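Local coordinates for cytoplasmic Protein STM1381 (Salmonella enterica subsp. enterica serovar Typhimurium, PDB 3SOZ) that is of unknown function but belongs to a putative glutamine amidotransferase family with a class I glutamine amidotransferase-like fold, at residues Ser12-Met17 and Ser29-Gly34; Ile76-Ser81 and Gly119-Thr124; Val165-Thr170 and Gln192-Ile197. One frame throughout, in Å; residues are numbered along the deposited sequence.

Interaction 1: residues Ser12-Met17 and Ser29-Gly34; sequences SWHIHM and SKYEEG
Two strands of a beta hairpin run antiparallel here, and the contact is tightest along their backbones. Ile15 and Lys30 form a hydrogen-bonded pair: the Ile15 N to Lys30 O bond (2.6 Å) is practically straight, although the donor sits above the plane of that carbonyl, and Lys30 N returns a bond to Ile15 O at 2.9 Å. Two residues further along from Lys30, and two back from Ile15, Glu32 N reaches Trp13 O in the plane of the carbonyl, carrying the pairing just beyond the end of the regular strand.

The side chains of Ile15 and Lys30 emerge on the same face and lie alongside each other, the lysine CD settling 3.8 Å from Ile15 CB. Two residues beyond Lys30, the chain of Glu32, extended beyond CG, crosses Ile15 obliquely, so that OE2 comes to Ile15 CD1 (3.5 Å), while OE1 approaches the Trp13 indole with the carboxylate turned 77° from the ring plane. On the other face His14 and Tyr31 make a T-shaped pair, the imidazole presenting an edge to the phenol, with CD2 standing over the Tyr31 ring toward its rim. Further along, His16 ND1 and Ser29 OG share a hydrogen bond of 2.9 Å near the imidazole plane.

The loose, solvent-facing side is formed by Glu33, which points away from Ser12-Met17, and by the bent end of Lys30 beyond CD, whose NZ turns back to a weak bond with the carbonyl O of Tyr31, the next residue.

The hairpin of strands 14-21 and 24-31 stands apart from the main sheet; its His14, His16 and Ser29 face packs on Ser20 and Ser25 of a second subunit, while Trp13 leans back onto the loops after strands 73-77 and 113-117.

Interaction 2: residues Ile76-Ser81 and Gly119-Thr124; sequences ISDIGS and GYLSFT
A type I beta turn from Gly119 to Ser122 comes up against the segment leaving strand 73-77, where Asp78 takes a left-handed backbone conformation (phi 57°, psi 46°). The setting is an alpha/beta sheet: strands 73-77 and 113-117 are parallel neighbours, and the contact forms at and just beyond their C-terminal ends, where parallel alpha/beta folds commonly place their pockets.

The Asp78 carboxylate carries the contact. Its CG is anti to the backbone N, and this swings OD1 over the turn, where Leu121 N donates a nearly straight bond (2.8 Å) that meets the oxygen almost along its C-O axis. Tyr120 N is also close to OD1 but badly angled; it bonds instead to a bound glycerol, probably from the crystallisation liquor, which lies beside Asp78 OD2 as well and may mark a pocket. Glycine at position 119 lets the carboxylate come close to this end of the turn.

In the reverse direction, Asp78 N gives a weak bond to Ser122 OG (3.2 Å), a hydroxyl whose stronger partner is Ile117 O at the end of strand 113-117. Ser122 thus links the two strand ends. The Leu121 side chain begins over the backbone of the other segment, its CB 3.5 Å from Gly80 N. Beside it, the CA of Gly80 makes a C-H...O contact to Leu121 O, at 3.3 Å.

Interaction 3: residues Val165-Thr170 and Gln192-Ile197; sequences VEHVIT and QVLAEI
Leu194 is the hub of this contact, and its two methyl branches meet largely different partners. CD1 sits over the His167 imidazole in a CH-pi arrangement, 3.7 Å from the ring centroid and only 13° off its normal, so the methyl lies almost centrally above the face. The same CD1 also touches Ile169 CD1 at 3.9 Å, where the two side chains cross at about a right angle. CD2 turns toward Val165, whose CG1 lies 4.2 Å away, and the other valine branch, CG2, comes to a similar distance from Val193 O. A chi1 that puts CG anti to the carbonyl carbon, with an extended chi2, carries both methyls out of the strand to the loop.

Behind this first layer, the 165-170 loop fixes its own histidine. The CG of His167 is anti to the backbone N, and ND1 accepts the Ile169 N-H at 3.0 Å along a nearly straight line in the plane of the ring. This bond fixes the rotation of the imidazole, and hence the face that receives the leucine. A backbone bond from Thr170 N to His167 O (3.1 Å) shapes the turn itself.

Farther out, helix 235-246 packs on the loop: Thr245 meets His167, and Phe238 and Asn241 touch Ile169. Leu194 also rests on Met205 of strand 200-208, so the leucine is packed between its own sheet and the loop that joins strands 157-162 and 175-187.

No hydrogen bond crosses between the two segments, so the join depends on apolar and CH-pi packing. Since ND1 serves as an acceptor, the ring is probably not protonated there, consistent with a neutral imidazole carrying its proton on NE2.

Along the chain the three contacts come in series, none nested in or crossing another. Interaction 1 closes first, across the far part of a hairpin that projects from the body and whose turn links strands 14-21 and 24-31. Interaction 2 then closes the long excursion between strands 73-77 and 113-117, which holds several helices, and it touches interaction 1 directly: Trp13 CH2 packs 3.4 Å from Leu121 CD1, so the hairpin's base meets the loops at the strand ends. Interaction 3 closes last, spanning strand 175-187, and belongs to the antiparallel part of the same branched sheet that interaction 2 reaches. Its nearest atoms are about 10 Å from interaction 2, and it lies across the chain's centre from interaction 1.

Interaction 1: residues Ser12-Met17 and Ser29-Gly34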
loop_
_atom_site.group_PDB
_atom_site.type_symbol
_atom_site.label_atom_id
_atom_site.label_comp_id
_atom_site.label_asym_id
_atom_site.label_seq_id
_atom_site.Cartn_x
_atom_site.Cartn_y
_atom_site.Cartn_z
ATOM N N SER A 12 3.729 -9.449 20.824
ATOM C CA SER A 12 3.677 -8.024 21.213
ATOM C C SER A 12 4.077 -7.084 20.082
ATOM O O SER A 12 4.853 -7.459 19.246
ATOM C CB SER A 12 4.669 -7.790 22.340
ATOM O OG SER A 12 4.233 -8.493 23.471
ATOM N N TRP A 13 3.568 -5.850 20.081
ATOM C CA TRP A 13 4.064 -4.808 19.143
ATOM C C TRP A 13 5.304 -4.254 19.773
ATOM O O TRP A 13 5.317 -4.071 21.008
ATOM C CB TRP A 13 3.054 -3.670 18.918
ATOM C CG TRP A 13 1.878 -4.050 18.056
ATOM C CD1 TRP A 13 0.675 -4.477 18.493
ATOM C CD2 TRP A 13 1.798 -4.038 16.609
ATOM N NE1 TRP A 13 -0.144 -4.751 17.424
ATOM C CE2 TRP A 13 0.522 -4.483 16.260
ATOM C CE3 TRP A 13 2.695 -3.708 15.587
ATOM C CZ2 TRP A 13 0.097 -4.615 14.934
ATOM C CZ3 TRP A 13 2.282 -3.850 14.257
ATOM C CH2 TRP A 13 0.980 -4.289 13.950
ATOM N N HIS A 14 6.345 -3.990 18.978
ATOM C CA HIS A 14 7.466 -3.184 19.506
ATOM C C HIS A 14 7.198 -1.746 19.085
ATOM O O HIS A 14 6.809 -1.507 17.964
ATOM C CB HIS A 14 8.855 -3.686 19.031
ATOM C CG HIS A 14 9.958 -2.718 19.329
ATOM N ND1 HIS A 14 10.416 -1.798 18.402
ATOM C CD2 HIS A 14 10.610 -2.443 20.488
ATOM C CE1 HIS A 14 11.331 -1.031 18.968
ATOM N NE2 HIS A 14 11.446 -1.384 20.241
ATOM N N ILE A 15 7.372 -0.786 19.965
ATOM C CA ILE A 15 7.092 0.596 19.567
ATOM C C ILE A 15 8.363 1.420 19.520
ATOM O O ILE A 15 9.071 1.518 20.528
ATOM C CB ILE A 15 6.094 1.278 20.558
ATOM C CG1 ILE A 15 4.775 0.470 20.698
ATOM C CG2 ILE A 15 5.785 2.707 20.172
ATOM C CD1 ILE A 15 3.867 0.552 19.548
ATOM N N HIS A 16 8.662 2.030 18.372
ATOM C CA HIS A 16 9.815 2.930 18.341
ATOM C C HIS A 16 9.379 4.366 18.129
ATOM O O HIS A 16 8.740 4.657 17.123
ATOM C CB HIS A 16 10.843 2.529 17.256
ATOM C CG HIS A 16 12.055 3.399 17.260
ATOM N ND1 HIS A 16 13.002 3.345 18.264
ATOM C CD2 HIS A 16 12.443 4.390 16.430
ATOM C CE1 HIS A 16 13.912 4.279 18.060
ATOM N NE2 HIS A 16 13.607 4.915 16.943
HETATM N N MSE A 17 9.730 5.261 19.036
HETATM C CA MSE A 17 9.189 6.636 19.002
HETATM C C MSE A 17 10.254 7.656 18.684
HETATM O O MSE A 17 11.227 7.786 19.440
HETATM C CB MSE A 17 8.555 7.022 20.348
HETATM C CG MSE A 17 7.067 6.997 20.356
HETATM SE SE MSE A 17 6.185 7.076 22.097
HETATM C CE MSE A 17 6.547 8.878 22.364
ATOM N N SER A 29 11.500 3.805 23.275
ATOM C CA SER A 29 11.007 2.575 22.659
ATOM C C SER A 29 10.377 1.703 23.703
ATOM O O SER A 29 10.775 1.716 24.870
ATOM C CB SER A 29 12.134 1.775 21.983
ATOM O OG SER A 29 12.783 2.521 21.003
ATOM N N LYS A 30 9.413 0.910 23.295
ATOM C CA LYS A 30 8.766 0.031 24.245
ATOM C C LYS A 30 8.027 -1.079 23.553
ATOM O O LYS A 30 8.159 -1.301 22.355
ATOM C CB LYS A 30 7.828 0.812 25.167
ATOM C CG LYS A 30 7.068 1.905 24.441
ATOM C CD LYS A 30 5.589 1.674 24.353
ATOM C CE LYS A 30 4.937 2.057 25.696
ATOM N NZ LYS A 30 3.800 1.139 25.997
ATOM N N TYR A 31 7.257 -1.791 24.345
ATOM C CA TYR A 31 6.511 -2.919 23.875
ATOM C C TYR A 31 5.095 -2.684 24.226
ATOM O O TYR A 31 4.781 -2.020 25.210
ATOM C CB TYR A 31 7.026 -4.153 24.569
ATOM C CG TYR A 31 8.205 -4.723 23.845
ATOM C CD1 TYR A 31 8.009 -5.441 22.662
ATOM C CD2 TYR A 31 9.515 -4.495 24.279
ATOM C CE1 TYR A 31 9.065 -5.961 21.963
ATOM C CE2 TYR A 31 10.576 -5.004 23.587
ATOM C CZ TYR A 31 10.342 -5.747 22.429
ATOM O OH TYR A 31 11.381 -6.291 21.689
ATOM N N GLU A 32 4.203 -3.194 23.411
ATOM C CA GLU A 32 2.846 -3.040 23.795
ATOM C C GLU A 32 2.451 -4.234 24.577
ATOM O O GLU A 32 2.678 -4.269 25.779
ATOM C CB GLU A 32 1.952 -2.688 22.641
ATOM C CG GLU A 32 1.795 -1.169 22.588
ATOM C CD GLU A 32 1.026 -0.687 21.376
ATOM O OE1 GLU A 32 0.603 -1.523 20.517
ATOM O OE2 GLU A 32 0.866 0.548 21.279
ATOM N N GLU A 33 1.904 -5.237 23.926
ATOM C CA GLU A 33 1.421 -6.407 24.656
ATOM C C GLU A 33 0.704 -7.204 23.625
ATOM O O GLU A 33 0.137 -6.626 22.668
ATOM C CB GLU A 33 0.477 -6.035 25.803
ATOM C CG GLU A 33 0.150 -7.214 26.718
ATOM C CD GLU A 33 0.223 -6.885 28.224
ATOM O OE1 GLU A 33 0.903 -5.884 28.600
ATOM O OE2 GLU A 33 -0.385 -7.650 29.025
ATOM N N GLY A 34 0.793 -8.530 23.776
ATOM C CA GLY A 34 0.171 -9.478 22.855
ATOM C C GLY A 34 -1.129 -9.946 23.464
ATOM O O GLY A 34 -1.861 -9.167 24.087
#

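Interaction 2: residues Ile76-Ser81 and Gly119-Thr124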
loop_
_atom_site.group_PDB
_atom_site.type_symbol
_atom_site.label_atom_id
_atom_site.label_comp_id
_atom_site.label_asym_id
_atom_site.label_seq_id
_atom_site.Cartn_x
_atom_site.Cartn_y
_atom_site.Cartn_z
ATOM N N ILE A 76 -3.251 -18.231 14.474
ATOM C CA ILE A 76 -2.569 -17.071 13.985
ATOM C C ILE A 76 -3.331 -15.823 14.405
ATOM O O ILE A 76 -4.493 -15.638 14.059
ATOM C CB ILE A 76 -2.453 -17.111 12.453
ATOM C CG1 ILE A 76 -1.923 -18.475 12.020
ATOM C CG2 ILE A 76 -1.527 -15.952 11.955
ATOM C CD1 ILE A 76 -1.869 -18.661 10.536
ATOM N N SER A 77 -2.678 -14.937 15.117
ATOM C CA SER A 77 -3.365 -13.732 15.498
ATOM C C SER A 77 -2.545 -12.505 15.236
ATOM O O SER A 77 -1.508 -12.281 15.869
ATOM C CB SER A 77 -3.792 -13.789 16.980
ATOM O OG SER A 77 -3.143 -12.817 17.754
ATOM N N ASP A 78 -3.034 -11.695 14.300
ATOM C CA ASP A 78 -2.403 -10.417 13.998
ATOM C C ASP A 78 -0.932 -10.565 13.588
ATOM O O ASP A 78 -0.078 -9.851 14.098
ATOM C CB ASP A 78 -2.497 -9.502 15.225
ATOM C CG ASP A 78 -2.550 -8.014 14.854
ATOM O OD1 ASP A 78 -2.634 -7.627 13.646
ATOM O OD2 ASP A 78 -2.480 -7.241 15.814
ATOM N N ILE A 79 -0.629 -11.503 12.702
ATOM C CA ILE A 79 0.700 -11.628 12.172
ATOM C C ILE A 79 0.632 -11.698 10.680
ATOM O O ILE A 79 -0.017 -12.563 10.143
ATOM C CB ILE A 79 1.290 -12.935 12.599
ATOM C CG1 ILE A 79 1.285 -13.064 14.116
ATOM C CG2 ILE A 79 2.713 -13.064 12.061
ATOM C CD1 ILE A 79 2.356 -12.215 14.764
ATOM N N GLY A 80 1.317 -10.820 9.992
ATOM C CA GLY A 80 1.320 -10.842 8.520
ATOM C C GLY A 80 1.979 -12.033 7.840
ATOM O O GLY A 80 2.881 -12.666 8.379
ATOM N N SER A 81 1.534 -12.305 6.619
ATOM C CA SER A 81 2.134 -13.327 5.788
ATOM C C SER A 81 3.631 -13.187 5.534
ATOM O O SER A 81 4.339 -14.219 5.383
ATOM C CB SER A 81 1.399 -13.437 4.465
ATOM O OG SER A 81 1.720 -12.387 3.591
ATOM N N GLY A 119 -7.146 -8.092 12.842
ATOM C CA GLY A 119 -6.263 -7.031 13.354
ATOM C C GLY A 119 -5.515 -6.397 12.168
ATOM O O GLY A 119 -5.790 -6.696 11.004
ATOM N N TYR A 120 -4.562 -5.535 12.457
ATOM C CA TYR A 120 -3.897 -4.841 11.413
ATOM C C TYR A 120 -3.026 -5.701 10.488
ATOM O O TYR A 120 -2.848 -5.357 9.307
ATOM C CB TYR A 120 -3.069 -3.713 12.016
ATOM C CG TYR A 120 -3.913 -2.534 12.325
ATOM C CD1 TYR A 120 -5.311 -2.635 12.331
ATOM C CD2 TYR A 120 -3.332 -1.310 12.638
ATOM C CE1 TYR A 120 -6.102 -1.522 12.632
ATOM C CE2 TYR A 120 -4.118 -0.180 12.962
ATOM C CZ TYR A 120 -5.492 -0.296 12.962
ATOM O OH TYR A 120 -6.244 0.797 13.284
ATOM N N LEU A 121 -2.461 -6.781 11.012
ATOM C CA LEU A 121 -1.665 -7.659 10.187
ATOM C C LEU A 121 -2.343 -9.022 9.899
ATOM O O LEU A 121 -1.669 -10.050 9.782
ATOM C CB LEU A 121 -0.305 -7.851 10.845
ATOM C CG LEU A 121 0.576 -6.626 10.841
ATOM C CD1 LEU A 121 1.726 -6.815 11.788
ATOM C CD2 LEU A 121 1.044 -6.276 9.384
ATOM N N SER A 122 -3.664 -9.015 9.813
ATOM C CA SER A 122 -4.432 -10.201 9.510
ATOM C C SER A 122 -5.154 -9.934 8.224
ATOM O O SER A 122 -5.377 -8.755 7.811
ATOM C CB SER A 122 -5.489 -10.503 10.583
ATOM O OG SER A 122 -4.950 -10.912 11.841
ATOM N N PHE A 123 -5.563 -11.034 7.610
ATOM C CA PHE A 123 -6.286 -10.994 6.335
ATOM C C PHE A 123 -5.545 -10.123 5.301
ATOM O O PHE A 123 -4.413 -10.460 4.936
ATOM C CB PHE A 123 -7.781 -10.672 6.546
ATOM C CG PHE A 123 -8.399 -11.474 7.663
ATOM C CD1 PHE A 123 -8.716 -12.829 7.483
ATOM C CD2 PHE A 123 -8.621 -10.898 8.914
ATOM C CE1 PHE A 123 -9.250 -13.590 8.536
ATOM C CE2 PHE A 123 -9.167 -11.636 9.964
ATOM C CZ PHE A 123 -9.484 -12.999 9.769
ATOM N N THR A 124 -6.164 -9.046 4.821
ATOM C CA THR A 124 -5.451 -8.114 3.978
ATOM C C THR A 124 -4.681 -7.112 4.846
ATOM O O THR A 124 -3.541 -6.803 4.544
ATOM C CB THR A 124 -6.368 -7.480 2.879
ATOM O OG1 THR A 124 -6.860 -8.526 2.009
ATOM C CG2 THR A 124 -5.617 -6.441 2.013
#

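Interaction 3: residues Val165-Thr170 and Gln192-Ile197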
loop_
_atom_site.group_PDB
_atom_site.type_symbol
_atom_site.label_atom_id
_atom_site.label_comp_id
_atom_site.label_asym_id
_atom_site.label_seq_id
_atom_site.Cartn_x
_atom_site.Cartn_y
_atom_site.Cartn_z
ATOM N N VAL A 165 -28.308 -19.337 12.243
ATOM C CA VAL A 165 -27.605 -20.606 12.489
ATOM C C VAL A 165 -27.378 -20.893 13.987
ATOM O O VAL A 165 -26.784 -20.106 14.705
ATOM C CB VAL A 165 -26.276 -20.694 11.718
ATOM C CG1 VAL A 165 -25.593 -22.027 11.970
ATOM C CG2 VAL A 165 -26.509 -20.500 10.230
ATOM N N GLU A 166 -27.909 -22.029 14.447
ATOM C CA GLU A 166 -27.731 -22.481 15.839
ATOM C C GLU A 166 -26.335 -23.081 15.991
ATOM O O GLU A 166 -25.885 -23.821 15.110
ATOM C CB GLU A 166 -28.799 -23.532 16.196
ATOM C CG GLU A 166 -30.083 -22.973 16.854
ATOM C CD GLU A 166 -31.250 -23.987 16.801
ATOM O OE1 GLU A 166 -31.772 -24.228 15.675
ATOM O OE2 GLU A 166 -31.639 -24.535 17.871
ATOM N N HIS A 167 -25.650 -22.775 17.093
ATOM C CA HIS A 167 -24.267 -23.251 17.280
ATOM C C HIS A 167 -23.793 -23.169 18.725
ATOM O O HIS A 167 -24.197 -22.300 19.503
ATOM C CB HIS A 167 -23.291 -22.484 16.370
ATOM C CG HIS A 167 -21.985 -23.180 16.131
ATOM N ND1 HIS A 167 -21.008 -23.287 17.099
ATOM C CD2 HIS A 167 -21.476 -23.755 15.015
ATOM C CE1 HIS A 167 -19.971 -23.938 16.599
ATOM N NE2 HIS A 167 -20.230 -24.234 15.336
ATOM N N VAL A 168 -22.914 -24.095 19.054
ATOM C CA VAL A 168 -22.390 -24.235 20.381
ATOM C C VAL A 168 -21.688 -22.959 20.847
ATOM O O VAL A 168 -21.826 -22.563 22.003
ATOM C CB VAL A 168 -21.422 -25.427 20.453
ATOM C CG1 VAL A 168 -21.504 -26.077 21.820
ATOM C CG2 VAL A 168 -21.760 -26.460 19.366
ATOM N N ILE A 169 -20.947 -22.309 19.948
ATOM C CA ILE A 169 -20.162 -21.113 20.306
ATOM C C ILE A 169 -21.089 -19.977 20.701
ATOM O O ILE A 169 -20.784 -19.195 21.609
ATOM C CB ILE A 169 -19.251 -20.650 19.132
ATOM C CG1 ILE A 169 -18.211 -21.722 18.803
ATOM C CG2 ILE A 169 -18.550 -19.340 19.455
ATOM C CD1 ILE A 169 -17.769 -21.713 17.354
ATOM N N THR A 170 -22.243 -19.959 20.043
ATOM C CA THR A 170 -23.140 -18.825 19.956
ATOM C C THR A 170 -24.354 -18.902 20.895
ATOM O O THR A 170 -25.087 -17.914 21.051
ATOM C CB THR A 170 -23.617 -18.693 18.486
ATOM O OG1 THR A 170 -23.528 -17.334 18.068
ATOM C CG2 THR A 170 -25.042 -19.237 18.271
ATOM N N GLN A 192 -20.232 -21.280 6.919
ATOM C CA GLN A 192 -21.338 -20.868 7.752
ATOM C C GLN A 192 -20.952 -19.709 8.676
ATOM O O GLN A 192 -19.970 -19.793 9.412
ATOM C CB GLN A 192 -22.014 -22.074 8.462
ATOM C CG GLN A 192 -21.137 -22.934 9.426
ATOM C CD GLN A 192 -20.517 -24.262 8.823
ATOM O OE1 GLN A 192 -20.594 -24.541 7.604
ATOM N NE2 GLN A 192 -19.880 -25.067 9.712
ATOM N N VAL A 193 -21.721 -18.619 8.572
ATOM C CA VAL A 193 -21.500 -17.367 9.278
ATOM C C VAL A 193 -22.296 -17.405 10.570
ATOM O O VAL A 193 -23.518 -17.507 10.554
ATOM C CB VAL A 193 -21.986 -16.155 8.441
ATOM C CG1 VAL A 193 -21.769 -14.877 9.195
ATOM C CG2 VAL A 193 -21.295 -16.099 7.114
ATOM N N LEU A 194 -21.612 -17.303 11.689
ATOM C CA LEU A 194 -22.261 -17.433 12.961
ATOM C C LEU A 194 -22.560 -16.105 13.690
ATOM O O LEU A 194 -23.215 -16.114 14.748
ATOM C CB LEU A 194 -21.429 -18.356 13.862
ATOM C CG LEU A 194 -20.745 -19.634 13.332
ATOM C CD1 LEU A 194 -20.165 -20.429 14.504
ATOM C CD2 LEU A 194 -21.674 -20.531 12.516
ATOM N N ALA A 195 -22.087 -14.972 13.151
ATOM C CA ALA A 195 -22.186 -13.647 13.800
ATOM C C ALA A 195 -21.829 -12.626 12.780
ATOM O O ALA A 195 -21.070 -12.907 11.896
ATOM C CB ALA A 195 -21.238 -13.525 14.947
ATOM N N GLU A 196 -22.382 -11.431 12.905
ATOM C CA GLU A 196 -22.081 -10.350 11.971
ATOM C C GLU A 196 -21.897 -9.002 12.664
ATOM O O GLU A 196 -22.406 -8.775 13.747
ATOM C CB GLU A 196 -23.148 -10.256 10.896
ATOM C CG GLU A 196 -23.064 -11.341 9.874
ATOM C CD GLU A 196 -23.977 -11.086 8.665
ATOM O OE1 GLU A 196 -25.189 -10.842 8.861
ATOM O OE2 GLU A 196 -23.469 -11.133 7.506
ATOM N N ILE A 197 -21.155 -8.114 12.030
ATOM C CA ILE A 197 -20.878 -6.799 12.601
ATOM C C ILE A 197 -21.082 -5.825 11.470
ATOM O O ILE A 197 -20.813 -6.178 10.324
ATOM C CB ILE A 197 -19.448 -6.751 13.232
ATOM C CG1 ILE A 197 -19.207 -5.445 13.981
ATOM C CG2 ILE A 197 -18.365 -7.125 12.196
ATOM C CD1 ILE A 197 -18.089 -5.521 14.929
#